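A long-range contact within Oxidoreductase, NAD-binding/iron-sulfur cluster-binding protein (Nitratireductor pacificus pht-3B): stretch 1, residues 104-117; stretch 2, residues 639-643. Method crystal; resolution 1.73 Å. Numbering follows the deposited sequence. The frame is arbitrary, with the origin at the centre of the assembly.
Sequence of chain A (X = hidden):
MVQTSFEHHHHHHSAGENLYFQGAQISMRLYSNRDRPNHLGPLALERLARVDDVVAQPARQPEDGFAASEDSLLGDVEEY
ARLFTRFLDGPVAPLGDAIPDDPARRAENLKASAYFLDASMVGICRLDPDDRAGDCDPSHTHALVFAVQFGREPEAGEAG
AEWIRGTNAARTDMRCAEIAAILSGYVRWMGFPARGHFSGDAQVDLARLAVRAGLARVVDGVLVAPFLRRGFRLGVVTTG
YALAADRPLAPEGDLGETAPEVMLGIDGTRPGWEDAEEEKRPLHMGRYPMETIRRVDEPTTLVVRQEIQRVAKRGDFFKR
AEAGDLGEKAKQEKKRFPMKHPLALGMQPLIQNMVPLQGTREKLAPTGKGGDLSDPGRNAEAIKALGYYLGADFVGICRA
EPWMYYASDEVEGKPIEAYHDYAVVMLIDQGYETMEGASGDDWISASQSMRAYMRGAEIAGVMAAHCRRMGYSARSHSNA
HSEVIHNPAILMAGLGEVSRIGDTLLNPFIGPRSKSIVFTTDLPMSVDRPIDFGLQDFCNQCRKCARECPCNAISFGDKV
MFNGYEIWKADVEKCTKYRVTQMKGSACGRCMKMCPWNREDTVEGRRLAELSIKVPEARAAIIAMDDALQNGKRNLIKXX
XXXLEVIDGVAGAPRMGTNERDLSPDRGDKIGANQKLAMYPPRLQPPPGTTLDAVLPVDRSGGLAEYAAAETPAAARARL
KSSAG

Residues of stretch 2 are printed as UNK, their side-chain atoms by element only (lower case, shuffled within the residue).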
# COMPACT_ATOMS: atom_id res chain seq x y z
N ALA A 104 -8.49 21.33 17.61
CA ALA A 104 -8.84 19.95 17.97
C ALA A 104 -9.15 19.15 16.71
O ALA A 104 -8.64 18.07 16.57
CB ALA A 104 -10.04 19.91 18.90
N ARG A 105 -9.88 19.73 15.78
CA ARG A 105 -10.09 19.08 14.54
C ARG A 105 -8.79 18.92 13.76
O ARG A 105 -8.54 17.88 13.08
CB ARG A 105 -11.14 19.82 13.74
CG ARG A 105 -11.58 18.96 12.57
CD ARG A 105 -12.77 19.56 11.85
NE ARG A 105 -12.96 18.89 10.53
CZ ARG A 105 -13.66 19.40 9.53
NH1 ARG A 105 -14.26 20.60 9.68
NH2 ARG A 105 -13.78 18.72 8.37
N ARG A 106 -7.95 19.94 13.80
CA ARG A 106 -6.69 19.86 13.10
C ARG A 106 -5.83 18.77 13.67
O ARG A 106 -5.10 18.05 12.94
CB ARG A 106 -5.92 21.19 13.17
CG ARG A 106 -6.59 22.31 12.39
CD ARG A 106 -5.86 23.61 12.74
NE ARG A 106 -6.24 24.77 11.91
CZ ARG A 106 -5.54 25.91 11.94
NH1 ARG A 106 -4.47 26.05 12.74
NH2 ARG A 106 -5.91 26.90 11.17
N ALA A 107 -5.84 18.67 14.97
CA ALA A 107 -5.02 17.65 15.67
C ALA A 107 -5.48 16.24 15.33
O ALA A 107 -4.67 15.38 15.00
CB ALA A 107 -5.10 17.83 17.14
N GLU A 108 -6.77 16.01 15.37
CA GLU A 108 -7.34 14.70 14.97
C GLU A 108 -6.89 14.32 13.57
O GLU A 108 -6.37 13.23 13.35
CB GLU A 108 -8.86 14.72 15.05
CG GLU A 108 -9.32 14.85 16.53
CD GLU A 108 -10.78 15.25 16.70
OE1 GLU A 108 -11.51 15.42 15.66
OE2 GLU A 108 -11.18 15.36 17.89
N ASN A 109 -7.08 15.22 12.64
CA ASN A 109 -6.73 14.98 11.23
C ASN A 109 -5.29 14.65 11.01
O ASN A 109 -4.96 13.77 10.25
CB ASN A 109 -7.17 16.14 10.38
CG ASN A 109 -6.60 16.07 8.98
OD1 ASN A 109 -5.56 16.66 8.72
ND2 ASN A 109 -7.32 15.39 8.07
N LEU A 110 -4.41 15.35 11.68
CA LEU A 110 -3.02 15.14 11.46
C LEU A 110 -2.53 13.86 12.15
O LEU A 110 -1.65 13.17 11.65
CB LEU A 110 -2.27 16.35 11.95
CG LEU A 110 -0.88 16.61 11.48
CD1 LEU A 110 -0.80 16.66 9.97
CD2 LEU A 110 -0.36 17.92 12.12
N LYS A 111 -3.09 13.55 13.32
CA LYS A 111 -2.82 12.26 13.96
C LYS A 111 -3.33 11.08 13.15
O LYS A 111 -2.65 10.13 12.97
CB LYS A 111 -3.48 12.19 15.34
CG LYS A 111 -2.78 13.00 16.40
CD LYS A 111 -3.63 12.88 17.69
CE LYS A 111 -2.73 12.87 18.87
NZ LYS A 111 -3.63 12.85 20.06
N ALA A 112 -4.52 11.21 12.58
CA ALA A 112 -5.07 10.20 11.69
C ALA A 112 -4.23 10.04 10.42
O ALA A 112 -4.06 8.92 9.91
CB ALA A 112 -6.51 10.54 11.32
N SER A 113 -3.61 11.10 9.99
CA SER A 113 -2.71 11.07 8.84
C SER A 113 -1.49 10.28 9.15
O SER A 113 -1.03 9.53 8.29
CB SER A 113 -2.32 12.49 8.36
OG SER A 113 -3.43 13.27 7.98
N ALA A 114 -0.90 10.47 10.34
CA ALA A 114 0.27 9.75 10.71
C ALA A 114 0.02 8.24 10.85
O ALA A 114 0.84 7.43 10.43
CB ALA A 114 0.85 10.33 11.96
N TYR A 115 -1.11 7.86 11.43
CA TYR A 115 -1.48 6.49 11.61
C TYR A 115 -1.75 5.86 10.22
O TYR A 115 -1.39 4.72 10.00
CB TYR A 115 -2.73 6.35 12.53
CG TYR A 115 -2.41 6.54 13.99
CD1 TYR A 115 -1.43 5.78 14.60
CD2 TYR A 115 -3.03 7.49 14.75
CE1 TYR A 115 -1.12 5.91 15.92
CE2 TYR A 115 -2.71 7.64 16.08
CZ TYR A 115 -1.78 6.86 16.67
OH TYR A 115 -1.48 6.94 17.98
N PHE A 116 -2.38 6.60 9.32
CA PHE A 116 -2.58 6.19 7.92
C PHE A 116 -1.24 5.79 7.26
O PHE A 116 -1.16 4.79 6.53
CB PHE A 116 -3.29 7.28 7.17
CG PHE A 116 -3.39 7.06 5.68
CD1 PHE A 116 -4.26 6.06 5.17
CD2 PHE A 116 -2.71 7.84 4.80
CE1 PHE A 116 -4.41 5.88 3.83
CE2 PHE A 116 -2.82 7.63 3.41
CZ PHE A 116 -3.69 6.66 2.94
N LEU A 117 -0.17 6.50 7.61
CA LEU A 117 1.17 6.23 7.07
C LEU A 117 1.92 5.23 7.90
O LEU A 117 3.10 5.04 7.72
CB LEU A 117 1.96 7.53 6.96
CG LEU A 117 1.38 8.59 6.08
CD1 LEU A 117 2.21 9.85 6.16
CD2 LEU A 117 1.32 8.17 4.62
N UNK A 639 -14.24 8.76 8.64
CA UNK A 639 -13.94 9.79 7.71
C UNK A 639 -13.05 10.84 8.35
O UNK A 639 -13.53 11.86 8.84
c UNK A 639 -15.00 11.34 5.96
n UNK A 639 -16.22 12.61 4.25
c UNK A 639 -17.32 13.00 3.59
n UNK A 639 -18.47 12.36 3.77
c UNK A 639 -15.23 10.38 7.13
c UNK A 639 -16.27 11.52 5.20
n UNK A 639 -17.28 13.99 2.70
N UNK A 640 -11.75 10.60 8.36
CA UNK A 640 -10.87 11.43 9.12
C UNK A 640 -10.23 12.54 8.30
O UNK A 640 -9.56 13.41 8.88
c UNK A 640 -9.71 10.58 9.68
n UNK A 640 -8.36 8.04 7.27
c UNK A 640 -6.09 11.42 6.87
c UNK A 640 -6.43 9.11 6.13
c UNK A 640 -5.74 10.31 6.07
c UNK A 640 -9.25 8.46 8.25
c UNK A 640 -7.08 11.34 7.77
c UNK A 640 -7.81 10.17 7.87
c UNK A 640 -7.47 9.05 7.03
c UNK A 640 -8.96 9.77 8.64
N UNK A 641 -10.32 12.48 6.96
CA UNK A 641 -9.57 13.41 6.07
C UNK A 641 -10.42 14.64 5.75
O UNK A 641 -11.66 14.63 5.89
c UNK A 641 -10.35 12.11 3.98
c UNK A 641 -9.16 12.68 4.74
c UNK A 641 -11.07 12.72 2.99
c UNK A 641 -10.65 9.75 5.02
c UNK A 641 -10.94 10.84 4.19
c UNK A 641 -12.55 8.60 4.15
c UNK A 641 -12.02 10.74 3.31
n UNK A 641 -12.10 11.92 2.59
c UNK A 641 -12.84 9.64 3.29
c UNK A 641 -11.46 8.67 5.01
N UNK A 642 -9.74 15.68 5.28
CA UNK A 642 -10.38 16.91 4.79
C UNK A 642 -10.73 16.78 3.31
O UNK A 642 -9.98 16.18 2.55
c UNK A 642 -9.86 18.14 7.45
c UNK A 642 -9.44 18.12 4.96
c UNK A 642 -7.87 19.13 6.60
c UNK A 642 -7.49 19.48 7.87
c UNK A 642 -9.06 18.46 6.38
c UNK A 642 -9.50 18.44 8.72
c UNK A 642 -8.31 19.13 8.93
N UNK A 643 -11.86 17.33 2.92
CA UNK A 643 -12.23 17.43 1.52
C UNK A 643 -11.61 18.70 0.88
O UNK A 643 -12.17 19.77 0.93
c UNK A 643 -14.39 16.18 1.68
c UNK A 643 -13.75 17.49 1.39
o UNK A 643 -15.56 16.18 1.96
o UNK A 643 -13.71 15.11 1.66
O HOH W 1 -6.80 15.33 5.13

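Position 639 carries seven side-chain atoms: three carbons in a line, a nitrogen, then a carbon bearing two more nitrogens. That planar, forked end is a guanidinium, so the residue is R639. It does not touch the helix of stretch 1; its side chain stays out of reach. All its chi angles are t or nearly so, and the extended chain places the guanidinium beside position 643 of its own stretch.

Position 640 has ten side-chain atoms, one carbon followed by fused five- and six-membered rings that hold eight carbons and one nitrogen. Only an indole fits, and the residue is W640. Its CA-to-CB bond points toward the helix, and with chi1 in the p well the ring lies along the helix surface, one face covered by the backbone at A112. The small side chain of A112 allows close approach, its CB lying 3.6 Å from CB of W640. Farther along, OG of S113 is 3.4 Å from CZ3 of W640; this hydroxyl donates a hydrogen bond from OG of S113 to O of N109 (2.8 Å), which satisfies its proton within the helix. At the far end CZ2 of W640 sits over one face of the F116 ring, 3.7 Å from CG of F116, with the two ring planes inclined at 45°. A long, flat side chain suits this place because it can reach several helix residues at once, while its NE1 is hydrogen-bonded elsewhere in the structure.

Position 641 again has ten side-chain atoms, one carbon and then a fused ring pair with a single nitrogen, which makes it W641. Here the CA-to-CB bond points away from the helix, and the ring is buried without approaching stretch 1 closely. A large, mostly apolar indole suits such a buried position, while the backbone is left to meet N109: ND2 of N109 is 3.6 Å from CA of W641.

Position 642 shows seven carbons, one leading into a six-membered ring with no heteroatom: a phenyl group, and so F642. Its CA-to-CB bond runs sideways, yet the ring end comes nearer the helix. CG of N109 lies over one face of the ring, 3.5 Å from CZ of F642, and NE of R105 is 3.9 Å from CE1 of F642. A flat apolar ring can pack against the amide and the arginine without needing a polar partner of its own.

Position 643 has two carbons, the second carrying two oxygens: a carboxylate on a short stem, D643. It does not reach the helix. Instead its OD2 accepts a hydrogen bond of 2.9 Å from NH2 of R639, part of a salt bridge that links the two ends of the stretch.

The contact centres on N109, buried and directed toward stretch 2. Its ND2 donates to O of W640 at 3.1 Å and to the O atom of a water at 3.0 Å, and that water also accepts from N of F642. One amide thus ties down the backbone directly and through water, while W640 and F642 supply most of the packing.

Stretch 2 (639-643) RWWFD
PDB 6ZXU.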